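Local coordinates for uncharacterized protein Y57A10A.28 (Caenorhabditis elegans, PDB 5EIK) that forms a homotrimeric potassium channel of intracellular membranes that binds PIP2 and may carry counter-ion current during calcium release from internal stores, at residues A[18-23]-A[219-223]; A[131-135]-A[225-230]; A[156-161]-A[198-203]. All blocks are in the same frame, centred on the assembly; numbering follows the deposited sequence.

Contact 1. Residues A[18-23]-A[219-223]; sequences AGGYVQ and DLVYL. With DMU (decyl-beta-D-maltopyranoside), chain K.
Y222 turns one ring face to the Q23 side chain. Q23 CB lies 4.0 Å from the centroid of the Y222 ring and 19° off its normal, a CH-pi contact. The ring edge meets V22, with V22 CG1 4.1 Å from Y222 CE2. Y222 takes chi1 t with chi2 near 86°. Q23 and V22 are both t at chi1, and the CA-to-CB bonds of all three point toward the partner segment. Both segments are helical, and their axes cross at 71° with a closest approach of 7.6 Å. The nearest CA pair is G19 and L223, at 4.6 Å. This close crossing rests on glycine. G19 CA lies 3.2 Å from D219 O, a CA-H...O contact with 154° at the hydrogen. A CB on G19 would fall 1.8 Å from D219 O and clash. G20 also comes close, with its CA 3.2 Å from D219 OD1. The N-terminal helix 11-24, inferred to be lumenal, lies across the start of helix 218-238, the seventh transmembrane helix, a helix-helix crossing with glycine at the tightest point. L223 (t, p) packs against G19, A18 and V22. Its CD1 is 4.0 Å from G19 CA and 4.5 Å from V22 CG2, and its CD2 is 4.2 Å from A18 CB. Helix 120-148 packs beside the pair: V22 touches V132, and Y222 touches T135 and H136. Y21 takes no part in the crossing. Y21 CE1 is 1.5 Å from O6 of a decyl maltoside, too short for a non-bonded contact and probably a model flaw, not a real linkage.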
loop_
_atom_site.group_PDB
_atom_site.type_symbol
_atom_site.label_atom_id
_atom_site.label_comp_id
_atom_site.label_asym_id
_atom_site.label_seq_id
_atom_site.Cartn_x
_atom_site.Cartn_y
_atom_site.Cartn_z
ATOM N N ALA A 18 -12.060 25.240 30.866
ATOM C CA ALA A 18 -12.541 23.914 30.513
ATOM C C ALA A 18 -11.701 23.401 29.354
ATOM O O ALA A 18 -11.313 22.237 29.321
ATOM C CB ALA A 18 -14.012 23.977 30.112
ATOM N N GLY A 19 -11.414 24.295 28.414
ATOM C CA GLY A 19 -10.620 23.941 27.256
ATOM C C GLY A 19 -9.217 23.515 27.624
ATOM O O GLY A 19 -8.710 22.521 27.101
ATOM N N GLY A 20 -8.577 24.265 28.514
ATOM C CA GLY A 20 -7.231 23.909 28.921
ATOM C C GLY A 20 -7.326 22.606 29.685
ATOM O O GLY A 20 -6.427 21.766 29.651
ATOM N N TYR A 21 -8.450 22.446 30.370
ATOM C CA TYR A 21 -8.708 21.261 31.163
ATOM C C TYR A 21 -8.696 20.001 30.303
ATOM O O TYR A 21 -7.902 19.083 30.527
ATOM C CB TYR A 21 -10.065 21.401 31.852
ATOM C CG TYR A 21 -10.559 20.109 32.433
ATOM C CD1 TYR A 21 -9.859 19.487 33.454
ATOM C CD2 TYR A 21 -11.700 19.480 31.930
ATOM C CE1 TYR A 21 -10.273 18.276 33.957
ATOM C CE2 TYR A 21 -12.127 18.254 32.434
ATOM C CZ TYR A 21 -11.405 17.659 33.449
ATOM O OH TYR A 21 -11.809 16.448 33.961
ATOM N N VAL A 22 -9.596 19.966 29.326
ATOM C CA VAL A 22 -9.712 18.832 28.426
ATOM C C VAL A 22 -8.390 18.558 27.727
ATOM O O VAL A 22 -7.965 17.413 27.616
ATOM C CB VAL A 22 -10.801 19.083 27.366
ATOM C CG1 VAL A 22 -10.772 17.985 26.320
ATOM C CG2 VAL A 22 -12.162 19.131 28.033
ATOM N N GLN A 23 -7.736 19.619 27.274
ATOM C CA GLN A 23 -6.470 19.496 26.573
ATOM C C GLN A 23 -5.331 18.888 27.395
ATOM O O GLN A 23 -4.356 18.390 26.833
ATOM C CB GLN A 23 -6.053 20.863 26.034
ATOM C CG GLN A 23 -4.721 20.869 25.312
ATOM C CD GLN A 23 -4.547 22.086 24.429
ATOM O OE1 GLN A 23 -4.758 23.219 24.867
ATOM N NE2 GLN A 23 -4.155 21.861 23.179
ATOM N N ASP A 219 -7.083 27.621 23.753
ATOM C CA ASP A 219 -7.781 26.696 24.639
ATOM C C ASP A 219 -9.284 26.717 24.414
ATOM O O ASP A 219 -9.978 25.752 24.727
ATOM C CB ASP A 219 -7.480 27.001 26.109
ATOM C CG ASP A 219 -6.210 26.321 26.599
ATOM O OD1 ASP A 219 -5.999 25.137 26.258
ATOM O OD2 ASP A 219 -5.431 26.962 27.339
ATOM N N LEU A 220 -9.786 27.819 23.874
ATOM C CA LEU A 220 -11.209 27.942 23.605
ATOM C C LEU A 220 -11.529 27.261 22.277
ATOM O O LEU A 220 -12.566 26.611 22.136
ATOM C CB LEU A 220 -11.609 29.417 23.547
ATOM C CG LEU A 220 -13.075 29.712 23.221
ATOM C CD1 LEU A 220 -13.993 29.099 24.283
ATOM C CD2 LEU A 220 -13.266 31.219 23.139
ATOM N N VAL A 221 -10.636 27.420 21.304
ATOM C CA VAL A 221 -10.817 26.801 19.998
ATOM C C VAL A 221 -10.799 25.296 20.221
ATOM O O VAL A 221 -11.619 24.556 19.677
ATOM C CB VAL A 221 -9.673 27.179 19.018
ATOM C CG1 VAL A 221 -9.727 26.293 17.790
ATOM C CG2 VAL A 221 -9.803 28.637 18.597
ATOM N N TYR A 222 -9.862 24.854 21.046
ATOM C CA TYR A 222 -9.750 23.444 21.347
ATOM C C TYR A 222 -11.079 22.917 21.873
ATOM O O TYR A 222 -11.554 21.858 21.452
ATOM C CB TYR A 222 -8.674 23.201 22.395
ATOM C CG TYR A 222 -8.213 21.768 22.424
ATOM C CD1 TYR A 222 -7.211 21.326 21.560
ATOM C CD2 TYR A 222 -8.805 20.837 23.279
ATOM C CE1 TYR A 222 -6.806 19.990 21.545
ATOM C CE2 TYR A 222 -8.407 19.498 23.271
ATOM C CZ TYR A 222 -7.407 19.084 22.401
ATOM O OH TYR A 222 -6.991 17.779 22.380
ATOM N N LEU A 223 -11.675 23.664 22.796
ATOM C CA LEU A 223 -12.945 23.267 23.381
ATOM C C LEU A 223 -14.008 23.128 22.304
ATOM O O LEU A 223 -14.795 22.176 22.319
ATOM C CB LEU A 223 -13.404 24.288 24.417
ATOM C CG LEU A 223 -14.590 23.807 25.250
ATOM C CD1 LEU A 223 -14.158 22.606 26.086
ATOM C CD2 LEU A 223 -15.080 24.929 26.144
HETATM C C1 DMU K . -7.933 11.518 33.407
HETATM C C2 DMU K . -7.060 12.339 34.392
HETATM C C3 DMU K . -7.970 13.324 35.284
HETATM C C4 DMU K . -9.176 12.570 35.804
HETATM O O5 DMU K . -9.945 12.047 34.713
HETATM C C6 DMU K . -9.200 10.967 34.111
HETATM O O7 DMU K . -7.268 13.867 36.604
HETATM O O16 DMU K . -10.025 10.299 33.142
HETATM C C18 DMU K . -10.804 9.317 33.842
HETATM C C19 DMU K . -11.706 8.600 32.834
HETATM C C22 DMU K . -13.011 8.187 33.502
HETATM C C25 DMU K . -14.163 8.524 32.560
HETATM C C28 DMU K . -15.484 8.209 33.264
HETATM C C31 DMU K . -16.631 8.233 32.255
HETATM C C34 DMU K . -16.900 6.806 31.757
HETATM C C37 DMU K . -18.347 6.691 31.257
HETATM C C40 DMU K . -18.402 5.722 30.069
HETATM C C43 DMU K . -18.646 4.297 30.585
HETATM O O49 DMU K . -7.162 10.416 32.926
HETATM O O55 DMU K . -6.099 13.081 33.610
HETATM C C57 DMU K . -10.047 13.520 36.626
HETATM O O61 DMU K . -11.041 12.774 37.332
HETATM C C5 DMU K . -5.364 15.314 37.018
HETATM C C7 DMU K . -5.948 16.199 38.130
HETATM C C8 DMU K . -6.640 17.393 37.599
HETATM C C9 DMU K . -7.739 16.957 36.603
HETATM O O1 DMU K . -7.189 16.155 35.585
HETATM C C10 DMU K . -6.467 14.946 36.035
HETATM O O2 DMU K . -7.233 18.071 38.642
HETATM O O3 DMU K . -4.776 14.158 37.512
HETATM O O4 DMU K . -4.885 16.642 39.022
HETATM C C11 DMU K . -8.492 18.148 36.010
HETATM O O6 DMU K . -9.585 17.710 35.201
#

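Contact 2. Residues A[131-135]-A[225-230]; sequences EVQRT and VVGFFI. With PT5 ([(2R)-1-octadecanoyloxy-3-[oxidanyl-[(1R,2R,3S,4R,5R,6S)-2,3,6-tris(oxidanyl)-4,5-diphosphonooxy-cyclohexyl]oxy-phospho ryl]oxy-propan-2-yl] (8Z)-icosa-5,8,11,14-tetraenoate), chain B.
The two helical segments run at 135° to each other, with axes 9.1 Å apart at closest approach. The nearest CA pairs are V132 with V226 at 6.0 Å and E131 with I230 at 5.8 Å. The packing is mostly apolar. V132 CG2 meets V226 CG1 at 4.1 Å, T135 CG2 meets V226 CG2 at 3.7 Å, and E131 CB meets I230 CG1 at 4.0 Å. T135 OG1 comes within 3.1 Å of F229 CD2. F229 is m at chi1. R134 CD sits over one face of the F229 ring, 4.1 Å from its centroid and 21° off the normal, a CH-pi contact. No hydrogen bond crosses between the two segments. Within 131-135, T135 (chi1 m) donates from OG1 to E131 O at 3.1 Å. R134 (t, t, m) and E131 (m, m) form a salt bridge, NE to OE1 at 3.1 Å. The same guanidinium holds the PIP2 lipid PT5: R134 NH1 donates to its O43 at 2.9 Å and R134 NH2 to its O42 at 2.8 Å. K130 also binds this lipid. The contact joins transmembrane helices 4 and 7. Helix 194-209 covers F229 through A197 and A201, and helix 30-47 reaches V132 through F31.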
loop_
_atom_site.group_PDB
_atom_site.type_symbol
_atom_site.label_atom_id
_atom_site.label_comp_id
_atom_site.label_asym_id
_atom_site.label_seq_id
_atom_site.Cartn_x
_atom_site.Cartn_y
_atom_site.Cartn_z
ATOM N N GLU A 131 -13.900 10.608 21.263
ATOM C CA GLU A 131 -13.809 11.865 20.536
ATOM C C GLU A 131 -12.762 12.782 21.172
ATOM O O GLU A 131 -12.055 13.508 20.476
ATOM C CB GLU A 131 -15.180 12.545 20.463
ATOM C CG GLU A 131 -16.178 11.791 19.594
ATOM C CD GLU A 131 -15.594 11.394 18.239
ATOM O OE1 GLU A 131 -14.983 12.254 17.563
ATOM O OE2 GLU A 131 -15.747 10.222 17.840
ATOM N N VAL A 132 -12.647 12.742 22.492
ATOM C CA VAL A 132 -11.648 13.558 23.157
ATOM C C VAL A 132 -10.270 13.089 22.693
ATOM O O VAL A 132 -9.403 13.896 22.383
ATOM C CB VAL A 132 -11.743 13.420 24.698
ATOM C CG1 VAL A 132 -10.484 13.995 25.372
ATOM C CG2 VAL A 132 -12.988 14.149 25.197
ATOM N N GLN A 133 -10.080 11.777 22.625
ATOM C CA GLN A 133 -8.802 11.217 22.212
ATOM C C GLN A 133 -8.470 11.503 20.736
ATOM O O GLN A 133 -7.314 11.755 20.383
ATOM C CB GLN A 133 -8.789 9.707 22.495
ATOM C CG GLN A 133 -7.397 9.092 22.510
ATOM C CD GLN A 133 -7.282 7.924 21.555
ATOM O OE1 GLN A 133 -7.930 7.915 20.503
ATOM N NE2 GLN A 133 -6.453 6.940 21.902
ATOM N N ARG A 134 -9.478 11.473 19.877
ATOM C CA ARG A 134 -9.268 11.758 18.463
ATOM C C ARG A 134 -8.722 13.179 18.279
ATOM O O ARG A 134 -7.799 13.407 17.486
ATOM C CB ARG A 134 -10.575 11.626 17.684
ATOM C CG ARG A 134 -10.400 11.865 16.188
ATOM C CD ARG A 134 -11.719 12.193 15.515
ATOM N NE ARG A 134 -12.734 11.171 15.761
ATOM C CZ ARG A 134 -12.818 10.015 15.109
ATOM N NH1 ARG A 134 -11.945 9.721 14.153
ATOM N NH2 ARG A 134 -13.776 9.153 15.417
ATOM N N THR A 135 -9.308 14.129 19.006
ATOM C CA THR A 135 -8.890 15.525 18.921
ATOM C C THR A 135 -7.417 15.644 19.270
ATOM O O THR A 135 -6.674 16.391 18.633
ATOM C CB THR A 135 -9.698 16.408 19.874
ATOM O OG1 THR A 135 -11.093 16.295 19.560
ATOM C CG2 THR A 135 -9.283 17.859 19.725
ATOM N N VAL A 225 -13.552 22.517 19.064
ATOM C CA VAL A 225 -13.271 21.367 18.214
ATOM C C VAL A 225 -13.775 20.097 18.880
ATOM O O VAL A 225 -14.518 19.322 18.275
ATOM C CB VAL A 225 -11.772 21.216 17.928
ATOM C CG1 VAL A 225 -11.525 19.956 17.113
ATOM C CG2 VAL A 225 -11.277 22.424 17.163
ATOM N N VAL A 226 -13.375 19.885 20.128
ATOM C CA VAL A 226 -13.825 18.714 20.866
ATOM C C VAL A 226 -15.358 18.712 20.919
ATOM O O VAL A 226 -16.006 17.689 20.679
ATOM C CB VAL A 226 -13.275 18.724 22.305
ATOM C CG1 VAL A 226 -13.752 17.504 23.059
ATOM C CG2 VAL A 226 -11.764 18.740 22.272
ATOM N N GLY A 227 -15.928 19.874 21.220
ATOM C CA GLY A 227 -17.369 19.999 21.301
ATOM C C GLY A 227 -18.063 19.572 20.030
ATOM O O GLY A 227 -19.055 18.844 20.072
ATOM N N PHE A 228 -17.554 20.026 18.891
ATOM C CA PHE A 228 -18.154 19.654 17.621
ATOM C C PHE A 228 -18.008 18.163 17.360
ATOM O O PHE A 228 -18.947 17.528 16.874
ATOM C CB PHE A 228 -17.551 20.464 16.468
ATOM C CG PHE A 228 -18.268 21.762 16.212
ATOM C CD1 PHE A 228 -19.593 21.762 15.776
ATOM C CD2 PHE A 228 -17.639 22.982 16.441
ATOM C CE1 PHE A 228 -20.284 22.959 15.573
ATOM C CE2 PHE A 228 -18.321 24.187 16.242
ATOM C CZ PHE A 228 -19.648 24.171 15.807
ATOM N N PHE A 229 -16.849 17.596 17.688
ATOM C CA PHE A 229 -16.650 16.164 17.479
ATOM C C PHE A 229 -17.673 15.387 18.284
ATOM O O PHE A 229 -18.366 14.518 17.745
ATOM C CB PHE A 229 -15.247 15.707 17.896
ATOM C CG PHE A 229 -14.211 15.853 16.818
ATOM C CD1 PHE A 229 -14.437 15.344 15.542
ATOM C CD2 PHE A 229 -12.999 16.485 17.082
ATOM C CE1 PHE A 229 -13.466 15.463 14.541
ATOM C CE2 PHE A 229 -12.023 16.609 16.092
ATOM C CZ PHE A 229 -12.257 16.098 14.819
ATOM N N ILE A 230 -17.775 15.703 19.572
ATOM C CA ILE A 230 -18.724 15.011 20.429
ATOM C C ILE A 230 -20.134 15.193 19.893
ATOM O O ILE A 230 -20.915 14.244 19.861
ATOM C CB ILE A 230 -18.669 15.526 21.881
ATOM C CG1 ILE A 230 -17.305 15.213 22.494
ATOM C CG2 ILE A 230 -19.764 14.854 22.714
ATOM C CD1 ILE A 230 -17.053 15.916 23.833
HETATM O O12 PT5 B . -14.891 8.552 4.747
HETATM P P1 PT5 B . -13.670 7.650 4.826
HETATM O O13 PT5 B . -12.150 8.477 4.988
HETATM O O11 PT5 B . -13.448 6.673 3.527
HETATM O O6 PT5 B . -15.739 5.399 7.257
HETATM O O1 PT5 B . -13.659 6.678 6.071
HETATM C C1 PT5 B . -14.081 7.110 7.369
HETATM C C6 PT5 B . -14.623 5.868 8.017
HETATM C C2 PT5 B . -12.914 7.701 8.247
HETATM O O2 PT5 B . -11.830 6.755 8.326
HETATM C C3 PT5 B . -13.406 7.963 9.703
HETATM O O3 PT5 B . -12.288 8.382 10.474
HETATM C C4 PT5 B . -14.001 6.734 10.343
HETATM O O4 PT5 B . -14.619 7.080 11.546
HETATM P P4 PT5 B . -14.040 6.527 12.967
HETATM O O41 PT5 B . -13.914 4.918 13.022
HETATM O O42 PT5 B . -14.996 7.002 14.181
HETATM O O43 PT5 B . -12.659 7.093 13.167
HETATM C C5 PT5 B . -15.081 6.073 9.465
HETATM O O5 PT5 B . -15.377 4.798 10.035
HETATM P P5 PT5 B . -16.837 4.658 10.758
HETATM O O52 PT5 B . -17.559 6.057 10.999
HETATM O O51 PT5 B . -17.772 3.610 9.834
HETATM O O53 PT5 B . -16.380 3.847 12.138
HETATM C C7 PT5 B . -10.893 7.762 4.825
HETATM C C8 PT5 B . -9.976 8.666 3.979
HETATM C C9 PT5 B . -10.025 8.389 2.442
HETATM O O16 PT5 B . -8.585 8.495 4.456
HETATM C C10 PT5 B . -8.079 9.513 5.214
HETATM O O17 PT5 B . -8.320 9.664 6.399
HETATM O O18 PT5 B . -8.633 8.222 1.927
HETATM C C11 PT5 B . -8.289 8.432 0.551
HETATM O O19 PT5 B . -8.922 9.159 -0.268
HETATM C C12 PT5 B . -7.163 10.463 4.441
HETATM C C13 PT5 B . -5.737 10.707 4.996
HETATM C C14 PT5 B . -4.975 11.734 4.126
HETATM C C15 PT5 B . -3.937 11.084 3.194
HETATM C C16 PT5 B . -3.018 12.118 2.480
HETATM C C17 PT5 B . -2.683 11.738 1.004
HETATM C C18 PT5 B . -1.216 11.971 0.632
HETATM C C19 PT5 B . -0.580 11.331 -0.237
HETATM C C20 PT5 B . -0.100 9.898 -0.523
HETATM C C21 PT5 B . -0.986 9.057 -1.477
HETATM C C22 PT5 B . -0.620 7.560 -1.471
HETATM C C23 PT5 B . -0.623 6.937 -2.882
HETATM C C24 PT5 B . 0.660 6.136 -3.192
HETATM C C31 PT5 B . -7.028 7.664 0.146
HETATM C C32 PT5 B . -5.720 8.417 0.525
HETATM C C33 PT5 B . -4.429 7.593 0.239
HETATM C C34 PT5 B . -3.901 6.781 1.450
HETATM C C35 PT5 B . -2.638 5.805 1.252
HETATM C C36 PT5 B . -2.764 4.442 1.078
HETATM C C37 PT5 B . -1.769 3.710 0.149
HETATM C C38 PT5 B . -1.402 2.486 0.825
HETATM C C39 PT5 B . -1.797 1.114 0.508
HETATM C C40 PT5 B . -3.196 0.652 0.765
HETATM C C25 PT5 B . 0.441 4.609 -3.066
HETATM C C26 PT5 B . 1.756 3.815 -3.134
HETATM C C41 PT5 B . -4.107 0.426 -0.448
HETATM C C42 PT5 B . -5.556 0.115 -0.053
HETATM C C43 PT5 B . -6.443 1.363 0.032
#

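Contact 3. Residues A[156-161]-A[198-203]; sequences QILVGV and CVIASI. With DMU (decyl-beta-D-maltopyranoside), chain M.
Q156 opens the segment, but its amide serves other partners: OE1 is hydrogen-bonded to H210 NE2, and NE2 to Y149 O. I157 comes next and makes the main polar link. S202 OG donates a hydrogen bond to I157 O at 2.7 Å, with S202 at chi1 t and its CA-to-CB bond pointing toward 156-161. The I157 side chain, m then t, reaches I203, with I157 CD1 3.9 Å from I203 CG1. L158 does not touch 198-203. G160 sits where the CA traces come closest. Its CA is 5.2 Å from S202 CA and 3.4 Å from S202 OG, and a CB there would lie 2.3 Å from that OG, a clash. V161, chi1 t, closes the segment. V161 CG2 is 3.7 Å from S202 CB and 4.1 Å from V199 CG2, while V161 CA lies 5.5 Å from C198 CA. The helix axes cross at 134° and approach to 8.3 Å. The pair joins the first half of discontinuous transmembrane helix 5 to transmembrane helix 6. A decyl maltoside touches both helices, with its C28 3.7 Å from L158 CD2 and its C22 3.5 Å from V199 CG2. L158 and V199 also pack on L89 and F60 of a second subunit. The I157 carbonyl also accepts the helical bond from V161 N, with V161 N 2.9 Å from I157 O. One carbonyl thus serves its own helix and S202, and the hydroxyl proton is satisfied inside an otherwise largely apolar interface.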
loop_
_atom_site.group_PDB
_atom_site.type_symbol
_atom_site.label_atom_id
_atom_site.label_comp_id
_atom_site.label_asym_id
_atom_site.label_seq_id
_atom_site.Cartn_x
_atom_site.Cartn_y
_atom_site.Cartn_z
ATOM N N GLN A 156 1.273 19.283 6.872
ATOM C CA GLN A 156 0.834 19.397 8.250
ATOM C C GLN A 156 -0.654 19.060 8.378
ATOM O O GLN A 156 -1.065 18.339 9.285
ATOM C CB GLN A 156 1.103 20.811 8.751
ATOM C CG GLN A 156 2.586 21.138 8.882
ATOM C CD GLN A 156 2.845 22.630 8.976
ATOM O OE1 GLN A 156 1.930 23.408 9.247
ATOM N NE2 GLN A 156 4.088 23.036 8.760
ATOM N N ILE A 157 -1.461 19.572 7.460
ATOM C CA ILE A 157 -2.883 19.307 7.510
ATOM C C ILE A 157 -3.180 17.834 7.229
ATOM O O ILE A 157 -3.891 17.183 7.994
ATOM C CB ILE A 157 -3.635 20.210 6.512
ATOM C CG1 ILE A 157 -3.493 21.670 6.943
ATOM C CG2 ILE A 157 -5.109 19.864 6.483
ATOM C CD1 ILE A 157 -4.008 22.667 5.907
ATOM N N LEU A 158 -2.618 17.303 6.149
ATOM C CA LEU A 158 -2.849 15.911 5.792
ATOM C C LEU A 158 -2.432 14.948 6.900
ATOM O O LEU A 158 -3.125 13.968 7.179
ATOM C CB LEU A 158 -2.126 15.583 4.484
ATOM C CG LEU A 158 -2.633 16.437 3.320
ATOM C CD1 LEU A 158 -1.802 16.170 2.076
ATOM C CD2 LEU A 158 -4.111 16.134 3.074
ATOM N N VAL A 159 -1.301 15.222 7.538
ATOM C CA VAL A 159 -0.849 14.365 8.621
ATOM C C VAL A 159 -1.874 14.406 9.765
ATOM O O VAL A 159 -2.208 13.374 10.351
ATOM C CB VAL A 159 0.548 14.798 9.128
ATOM C CG1 VAL A 159 0.872 14.107 10.452
ATOM C CG2 VAL A 159 1.603 14.432 8.087
ATOM N N GLY A 160 -2.381 15.601 10.062
ATOM C CA GLY A 160 -3.360 15.745 11.113
ATOM C C GLY A 160 -4.602 14.933 10.800
ATOM O O GLY A 160 -5.174 14.276 11.677
ATOM N N VAL A 161 -5.023 14.976 9.540
ATOM C CA VAL A 161 -6.200 14.235 9.109
ATOM C C VAL A 161 -5.935 12.729 9.157
ATOM O O VAL A 161 -6.810 11.946 9.533
ATOM C CB VAL A 161 -6.603 14.647 7.676
ATOM C CG1 VAL A 161 -7.804 13.850 7.212
ATOM C CG2 VAL A 161 -6.924 16.131 7.642
ATOM N N CYS A 198 -12.439 16.095 10.732
ATOM C CA CYS A 198 -11.009 15.968 11.017
ATOM C C CYS A 198 -10.235 16.929 10.117
ATOM O O CYS A 198 -9.191 17.462 10.511
ATOM C CB CYS A 198 -10.507 14.548 10.743
ATOM S SG CYS A 198 -11.071 13.272 11.875
ATOM N N VAL A 199 -10.743 17.138 8.904
ATOM C CA VAL A 199 -10.091 18.042 7.961
ATOM C C VAL A 199 -10.145 19.446 8.537
ATOM O O VAL A 199 -9.119 20.126 8.641
ATOM C CB VAL A 199 -10.781 18.015 6.570
ATOM C CG1 VAL A 199 -10.178 19.082 5.647
ATOM C CG2 VAL A 199 -10.602 16.636 5.936
ATOM N N ILE A 200 -11.342 19.865 8.940
ATOM C CA ILE A 200 -11.524 21.196 9.522
ATOM C C ILE A 200 -10.664 21.356 10.772
ATOM O O ILE A 200 -9.924 22.330 10.907
ATOM C CB ILE A 200 -13.012 21.459 9.876
ATOM C CG1 ILE A 200 -13.862 21.423 8.602
ATOM C CG2 ILE A 200 -13.165 22.810 10.560
ATOM C CD1 ILE A 200 -13.355 22.338 7.497
ATOM N N ALA A 201 -10.756 20.391 11.677
ATOM C CA ALA A 201 -9.973 20.439 12.904
ATOM C C ALA A 201 -8.486 20.556 12.589
ATOM O O ALA A 201 -7.750 21.316 13.233
ATOM C CB ALA A 201 -10.228 19.182 13.747
ATOM N N SER A 202 -8.045 19.802 11.592
ATOM C CA SER A 202 -6.638 19.811 11.211
ATOM C C SER A 202 -6.199 21.167 10.669
ATOM O O SER A 202 -5.133 21.678 11.027
ATOM C CB SER A 202 -6.366 18.721 10.174
ATOM O OG SER A 202 -4.978 18.568 9.975
ATOM N N ILE A 203 -7.017 21.741 9.792
ATOM C CA ILE A 203 -6.720 23.049 9.225
ATOM C C ILE A 203 -6.617 24.061 10.370
ATOM O O ILE A 203 -5.648 24.821 10.469
ATOM C CB ILE A 203 -7.836 23.492 8.255
ATOM C CG1 ILE A 203 -7.721 22.716 6.946
ATOM C CG2 ILE A 203 -7.773 24.998 8.026
ATOM C CD1 ILE A 203 -8.886 22.938 6.009
HETATM C C1 DMU M . -14.483 12.862 2.854
HETATM C C2 DMU M . -15.583 11.809 3.112
HETATM C C3 DMU M . -15.780 10.920 1.841
HETATM C C4 DMU M . -14.407 10.389 1.341
HETATM O O5 DMU M . -13.432 11.460 1.166
HETATM C C6 DMU M . -13.180 12.172 2.403
HETATM O O7 DMU M . -16.627 9.764 2.130
HETATM O O16 DMU M . -12.171 13.176 2.177
HETATM C C18 DMU M . -10.915 12.664 2.656
HETATM C C19 DMU M . -9.775 13.597 2.217
HETATM C C22 DMU M . -9.792 14.883 3.041
HETATM C C25 DMU M . -9.045 15.985 2.287
HETATM C C28 DMU M . -7.754 16.367 3.043
HETATM C C31 DMU M . -7.609 17.896 3.190
HETATM C C34 DMU M . -7.828 18.633 1.851
HETATM C C37 DMU M . -7.931 20.144 2.122
HETATM C C40 DMU M . -6.515 20.739 2.260
HETATM C C43 DMU M . -6.551 22.239 1.964
HETATM O O49 DMU M . -14.248 13.616 4.063
HETATM O O55 DMU M . -16.804 12.513 3.394
HETATM C C57 DMU M . -14.611 9.670 0.003
HETATM O O61 DMU M . -13.506 8.801 -0.231
HETATM C C5 DMU M . -18.846 8.975 2.456
HETATM C C7 DMU M . -18.616 7.616 1.773
HETATM C C8 DMU M . -18.739 7.763 0.292
HETATM C C9 DMU M . -17.916 8.898 -0.265
HETATM O O1 DMU M . -18.116 10.161 0.424
HETATM C C10 DMU M . -17.939 10.060 1.907
HETATM O O2 DMU M . -18.526 6.553 -0.278
HETATM O O3 DMU M . -18.617 8.914 3.830
HETATM O O4 DMU M . -19.518 6.644 2.344
HETATM C C11 DMU M . -18.109 9.001 -1.727
HETATM O O6 DMU M . -17.239 9.976 -2.336
#

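Overall arrangement
From the N terminus, helix 11-24 comes first, and its partner lies almost 200 residues later. After several further helices come 120-148 and 153-165. Contact 3 closes the shortest loop, when 198-203 returns to 156-161, and ties transmembrane helices 5 and 6. The next helix, 218-238, closes the other two loops. Contact 1 ties its start, in transmembrane helix 7, to the N-terminal helix. Contact 2 ties its middle to 131-135 and so joins helices 4 and 7. Contacts 1 and 2 cross along the chain, and the loops of both enclose contact 3. Contact 2 touches each of the others. Contacts 1 and 3 do not touch.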